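Local coordinates for putative lipoprotein (Bacteroides ovatus, PDB 3OQQ) that is of unknown function but is a probable extracellular lipoprotein that binds calcium ions, at residues A[282-290]-A[392-400]. Numbering follows the deposited sequence.
With CA (calcium ion), chain B; ACT (acetate ion), chain F.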
ATOM      1  N   GLN A 282      27.820   2.599  -6.044  1.00 30.46           N
ATOM      2  CA  GLN A 282      28.304   2.742  -4.672  1.00 30.42           C
ATOM      3  C   GLN A 282      27.260   3.422  -3.786  1.00 31.92           C
ATOM      4  O   GLN A 282      26.943   2.920  -2.707  1.00 31.67           O
ATOM      5  CB  GLN A 282      29.621   3.521  -4.651  1.00 32.41           C
ATOM      6  CG  GLN A 282      30.241   3.606  -3.259  1.00 40.35           C
ATOM      7  CD  GLN A 282      31.475   4.445  -3.289  1.00 58.78           C
ATOM      8  OE1 GLN A 282      32.204   4.469  -4.280  1.00 52.99           O
ATOM      9  NE2 GLN A 282      31.736   5.158  -2.210  1.00 54.82           N
ATOM     10  N   ASP A 283      26.742   4.566  -4.245  1.00 26.50           N
ATOM     11  CA  ASP A 283      25.772   5.381  -3.523  1.00 24.07           C
ATOM     12  C   ASP A 283      24.408   4.787  -3.530  1.00 26.61           C
ATOM     13  O   ASP A 283      23.674   4.943  -2.553  1.00 26.84           O
ATOM     14  CB  ASP A 283      25.694   6.775  -4.160  1.00 24.67           C
ATOM     15  CG  ASP A 283      27.007   7.502  -4.139  1.00 29.93           C
ATOM     16  OD1 ASP A 283      27.887   7.098  -3.363  1.00 29.25           O
ATOM     17  OD2 ASP A 283      27.149   8.486  -4.891  1.00 33.37           O
HETATM   18  N   MSE A 284      24.003   4.222  -4.680  1.00 21.28           N
HETATM   19  CA  MSE A 284      22.642   3.715  -4.871  1.00 18.14           C
HETATM   20  C   MSE A 284      21.638   4.890  -4.746  1.00 20.57           C
HETATM   21  O   MSE A 284      22.028   6.030  -5.023  1.00 20.21           O
HETATM   22  CB  MSE A 284      22.347   2.519  -3.940  1.00 19.49           C
HETATM   23  CG  MSE A 284      23.177   1.261  -4.336  1.00 24.61           C
HETATM   24 SE   MSE A 284      23.254  -0.054  -2.921  0.75 29.08          SE
HETATM   25  CE  MSE A 284      24.782   0.575  -2.089  1.00 27.53           C
ATOM     26  N   PHE A 285      20.365   4.641  -4.361  1.00 18.83           N
ATOM     27  CA  PHE A 285      19.338   5.673  -4.427  1.00 18.48           C
ATOM     28  C   PHE A 285      18.627   5.990  -3.105  1.00 21.48           C
ATOM     29  O   PHE A 285      17.808   5.195  -2.633  1.00 20.46           O
ATOM     30  CB  PHE A 285      18.282   5.267  -5.502  1.00 19.30           C
ATOM     31  CG  PHE A 285      17.230   6.327  -5.787  1.00 19.57           C
ATOM     32  CD1 PHE A 285      17.586   7.553  -6.346  1.00 19.53           C
ATOM     33  CD2 PHE A 285      15.889   6.087  -5.520  1.00 19.52           C
ATOM     34  CE1 PHE A 285      16.630   8.522  -6.595  1.00 20.17           C
ATOM     35  CE2 PHE A 285      14.923   7.056  -5.795  1.00 21.79           C
ATOM     36  CZ  PHE A 285      15.300   8.271  -6.326  1.00 19.61           C
ATOM     37  N   GLN A 286      18.839   7.245  -2.600  1.00 18.22           N
ATOM     38  CA  GLN A 286      18.233   7.797  -1.376  1.00 14.81           C
ATOM     39  C   GLN A 286      18.558   6.937  -0.138  1.00 18.90           C
ATOM     40  O   GLN A 286      17.701   6.802   0.727  1.00 18.71           O
ATOM     41  CB  GLN A 286      16.699   7.960  -1.544  1.00 14.97           C
ATOM     42  CG  GLN A 286      16.247   8.809  -2.778  1.00 19.59           C
ATOM     43  CD  GLN A 286      16.790  10.239  -2.756  1.00 32.59           C
ATOM     44  OE1 GLN A 286      17.990  10.482  -2.815  1.00 22.47           O
ATOM     45  NE2 GLN A 286      15.924  11.227  -2.715  1.00 22.29           N
ATOM     46  N   VAL A 287      19.780   6.348  -0.054  1.00 16.30           N
ATOM     47  CA  VAL A 287      20.170   5.476   1.087  1.00 15.42           C
ATOM     48  C   VAL A 287      21.567   5.825   1.698  1.00 19.03           C
ATOM     49  O   VAL A 287      21.927   5.336   2.783  1.00 17.53           O
ATOM     50  CB  VAL A 287      20.107   3.950   0.717  1.00 17.53           C
ATOM     51  CG1 VAL A 287      18.696   3.524   0.339  1.00 16.62           C
ATOM     52  CG2 VAL A 287      21.118   3.549  -0.376  1.00 17.80           C
ATOM     53  N   THR A 288      22.384   6.592   0.986  1.00 18.26           N
ATOM     54  CA  THR A 288      23.744   6.831   1.476  1.00 18.80           C
ATOM     55  C   THR A 288      23.860   8.251   2.020  1.00 23.16           C
ATOM     56  O   THR A 288      23.576   9.218   1.303  1.00 22.50           O
ATOM     57  CB  THR A 288      24.802   6.524   0.366  1.00 25.28           C
ATOM     58  OG1 THR A 288      24.667   5.166  -0.104  1.00 23.04           O
ATOM     59  CG2 THR A 288      26.228   6.749   0.838  1.00 22.13           C
ATOM     60  N   GLN A 289      24.307   8.366   3.295  1.00 19.27           N
ATOM     61  CA  GLN A 289      24.472   9.658   3.934  1.00 18.57           C
ATOM     62  C   GLN A 289      25.450  10.526   3.127  1.00 26.00           C
ATOM     63  O   GLN A 289      26.549  10.066   2.777  1.00 27.15           O
ATOM     64  CB  GLN A 289      24.922   9.517   5.388  1.00 19.03           C
ATOM     65  CG  GLN A 289      24.891  10.866   6.109  1.00 23.15           C
ATOM     66  CD  GLN A 289      25.122  10.740   7.576  1.00 30.32           C
ATOM     67  OE1 GLN A 289      25.110   9.649   8.150  1.00 23.48           O
ATOM     68  NE2 GLN A 289      25.317  11.869   8.211  1.00 16.51           N
ATOM     69  N   GLY A 290      25.022  11.761   2.844  1.00 22.12           N
ATOM     70  CA  GLY A 290      25.781  12.724   2.054  1.00 21.45           C
ATOM     71  C   GLY A 290      25.429  12.639   0.584  1.00 25.58           C
ATOM     72  O   GLY A 290      25.848  13.495  -0.198  1.00 24.32           O
ATOM     73  N   THR A 392       6.855   5.682   8.246  1.00 22.81           N
ATOM     74  CA  THR A 392       8.060   5.002   8.753  1.00 22.12           C
ATOM     75  C   THR A 392       9.247   5.245   7.839  1.00 24.49           C
ATOM     76  O   THR A 392       9.172   5.013   6.617  1.00 24.53           O
ATOM     77  CB  THR A 392       7.827   3.518   8.987  1.00 22.39           C
ATOM     78  OG1 THR A 392       6.623   3.363   9.731  1.00 22.72           O
ATOM     79  CG2 THR A 392       9.003   2.844   9.725  1.00 13.89           C
ATOM     80  N   ARG A 393      10.343   5.733   8.452  1.00 18.92           N
ATOM     81  CA  ARG A 393      11.603   6.057   7.759  1.00 18.76           C
ATOM     82  C   ARG A 393      12.439   4.815   7.501  1.00 19.80           C
ATOM     83  O   ARG A 393      12.485   3.924   8.354  1.00 19.80           O
ATOM     84  CB  ARG A 393      12.426   7.043   8.609  1.00 21.57           C
ATOM     85  CG  ARG A 393      11.756   8.408   8.698  1.00 30.35           C
ATOM     86  CD  ARG A 393      11.944   8.939  10.073  1.00 33.40           C
ATOM     87  NE  ARG A 393      11.264  10.212  10.299  1.00 36.32           N
ATOM     88  CZ  ARG A 393      10.007  10.334  10.703  1.00 44.42           C
ATOM     89  NH1 ARG A 393       9.245   9.262  10.852  1.00 37.79           N
ATOM     90  NH2 ARG A 393       9.501  11.529  10.956  1.00 36.34           N
ATOM     91  N   HIS A 394      13.149   4.774   6.374  1.00 14.31           N
ATOM     92  CA  HIS A 394      14.023   3.637   6.085  1.00 13.63           C
ATOM     93  C   HIS A 394      15.437   3.909   6.633  1.00 19.93           C
ATOM     94  O   HIS A 394      15.812   5.057   6.911  1.00 18.08           O
ATOM     95  CB  HIS A 394      14.048   3.301   4.577  1.00 14.12           C
ATOM     96  CG  HIS A 394      14.585   4.412   3.726  1.00 17.07           C
ATOM     97  ND1 HIS A 394      13.814   5.511   3.419  1.00 18.06           N
ATOM     98  CD2 HIS A 394      15.821   4.576   3.189  1.00 17.44           C
ATOM     99  CE1 HIS A 394      14.584   6.304   2.679  1.00 16.50           C
ATOM    100  NE2 HIS A 394      15.789   5.768   2.488  1.00 16.93           N
ATOM    101  N   ALA A 395      16.218   2.841   6.772  1.00 17.89           N
ATOM    102  CA  ALA A 395      17.588   2.884   7.275  1.00 18.48           C
ATOM    103  C   ALA A 395      18.583   3.339   6.236  1.00 22.39           C
ATOM    104  O   ALA A 395      18.410   3.081   5.035  1.00 22.19           O
ATOM    105  CB  ALA A 395      17.997   1.495   7.746  1.00 19.10           C
ATOM    106  N   TYR A 396      19.700   3.922   6.719  1.00 20.24           N
ATOM    107  CA  TYR A 396      20.861   4.261   5.883  1.00 19.90           C
ATOM    108  C   TYR A 396      21.468   2.945   5.402  1.00 23.89           C
ATOM    109  O   TYR A 396      21.281   1.919   6.063  1.00 22.32           O
ATOM    110  CB  TYR A 396      21.910   5.066   6.683  1.00 20.61           C
ATOM    111  CG  TYR A 396      21.603   6.538   6.792  1.00 19.24           C
ATOM    112  CD1 TYR A 396      21.732   7.380   5.692  1.00 19.91           C
ATOM    113  CD2 TYR A 396      21.263   7.109   8.013  1.00 19.80           C
ATOM    114  CE1 TYR A 396      21.439   8.736   5.784  1.00 17.25           C
ATOM    115  CE2 TYR A 396      20.991   8.469   8.122  1.00 19.29           C
ATOM    116  CZ  TYR A 396      21.068   9.277   6.998  1.00 19.71           C
ATOM    117  OH  TYR A 396      20.801  10.618   7.086  1.00 17.15           O
ATOM    118  N   GLU A 397      22.146   2.957   4.248  1.00 21.76           N
ATOM    119  CA  GLU A 397      22.745   1.755   3.669  1.00 20.35           C
ATOM    120  C   GLU A 397      23.653   1.033   4.660  1.00 23.77           C
ATOM    121  O   GLU A 397      24.479   1.669   5.330  1.00 22.56           O
ATOM    122  CB  GLU A 397      23.516   2.091   2.386  1.00 21.32           C
ATOM    123  CG  GLU A 397      23.802   0.874   1.502  1.00 25.18           C
ATOM    124  CD  GLU A 397      22.659  -0.059   1.142  1.00 28.26           C
ATOM    125  OE1 GLU A 397      21.480   0.360   1.213  1.00 25.36           O
ATOM    126  OE2 GLU A 397      22.946  -1.215   0.758  1.00 22.47           O
ATOM    127  N   ARG A 398      23.475  -0.314   4.750  1.00 21.42           N
ATOM    128  CA  ARG A 398      24.221  -1.258   5.598  1.00 21.49           C
ATOM    129  C   ARG A 398      24.005  -1.024   7.105  1.00 26.95           C
ATOM    130  O   ARG A 398      24.686  -1.648   7.917  1.00 29.31           O
ATOM    131  CB  ARG A 398      25.723  -1.264   5.260  1.00 21.99           C
ATOM    132  CG  ARG A 398      26.046  -2.034   3.957  1.00 30.64           C
ATOM    133  CD  ARG A 398      27.521  -1.916   3.579  1.00 31.40           C
ATOM    134  NE  ARG A 398      27.928  -0.515   3.416  1.00 45.08           N
ATOM    135  CZ  ARG A 398      27.823   0.182   2.284  1.00 59.10           C
ATOM    136  NH1 ARG A 398      27.359  -0.394   1.177  1.00 37.76           N
ATOM    137  NH2 ARG A 398      28.193   1.455   2.246  1.00 44.59           N
ATOM    138  N   VAL A 399      23.032  -0.189   7.491  1.00 22.25           N
ATOM    139  CA  VAL A 399      22.697  -0.025   8.906  1.00 22.74           C
ATOM    140  C   VAL A 399      21.693  -1.146   9.255  1.00 27.64           C
ATOM    141  O   VAL A 399      20.630  -1.211   8.617  1.00 26.67           O
ATOM    142  CB  VAL A 399      22.148   1.391   9.263  1.00 26.62           C
ATOM    143  CG1 VAL A 399      21.538   1.411  10.661  1.00 25.90           C
ATOM    144  CG2 VAL A 399      23.228   2.460   9.133  1.00 26.74           C
ATOM    145  N   PRO A 400      21.994  -2.030  10.242  1.00 26.10           N
ATOM    146  CA  PRO A 400      21.023  -3.087  10.602  1.00 25.60           C
ATOM    147  C   PRO A 400      19.661  -2.501  10.976  1.00 26.59           C
ATOM    148  O   PRO A 400      19.611  -1.547  11.749  1.00 26.96           O
ATOM    149  CB  PRO A 400      21.682  -3.779  11.809  1.00 28.50           C
ATOM    150  CG  PRO A 400      23.140  -3.505  11.666  1.00 33.40           C
ATOM    151  CD  PRO A 400      23.199  -2.095  11.099  1.00 28.43           C
TER
HETATM  152 CA    CA B 457      20.547  -1.862   1.193  1.00 21.67          CA
HETATM  153  C   ACT F 461      20.922  11.837  10.314  0.50 22.63           C
HETATM  154  O   ACT F 461      20.038  11.253   9.614  0.50 21.12           O
HETATM  155  OXT ACT F 461      20.645  12.695  11.211  0.50 21.61           O
HETATM  156  CH3 ACT F 461      22.374  11.495  10.072  0.50 21.67           C
HETATM  157  O   HOH W   1      28.141   0.926  -1.495  1.00 25.53           O
HETATM  158  O   HOH W   2      26.716   3.431   0.185  1.00 30.23           O
HETATM  159  O   HOH W   3      21.645  -4.299   1.113  1.00 18.14           O
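A calcium site borders this contact, where the side chain of Glu397 runs alongside that of Val287 and meets the end of Met284, a selenomethionine. Glu397 OE1 and OE2 both bind the calcium ion, OE1 at 2.4 Å. Asp146, Asn148, Asp149 and Gly186 bind it too. CG of Glu397 lies anti to the backbone N (chi1 -162°), and a bend at chi2 then turns the carboxylate to the metal. The Met284 side chain crosses that of Glu397 at about a right angle and sets CE 3.7 Å from Glu397 CG. Val287 CG2 packs 3.6 Å from Glu397 OE1. The backbone of the glutamate is held as well: Glu397 N donates to Val287 O at 2.8 Å. This bond sits at the start of a type II beta turn, Tyr396 to Val399, which follows a short, weakly bonded strand about 394-395. His394 NE2 gives Gln286 O a nearly straight bond of 2.8 Å, with the oxygen in the ring plane. Gln289 CB touches Tyr396 CE1 at 3.6 Å, and Gln289 OE1 lies over one face of the ring, toward the rim. With an alanine in place of Tyr396, Gln289 would probably lose the ring it rests on and turn more freely. Two waters link Gln282 O to the Arg398 guanidinium.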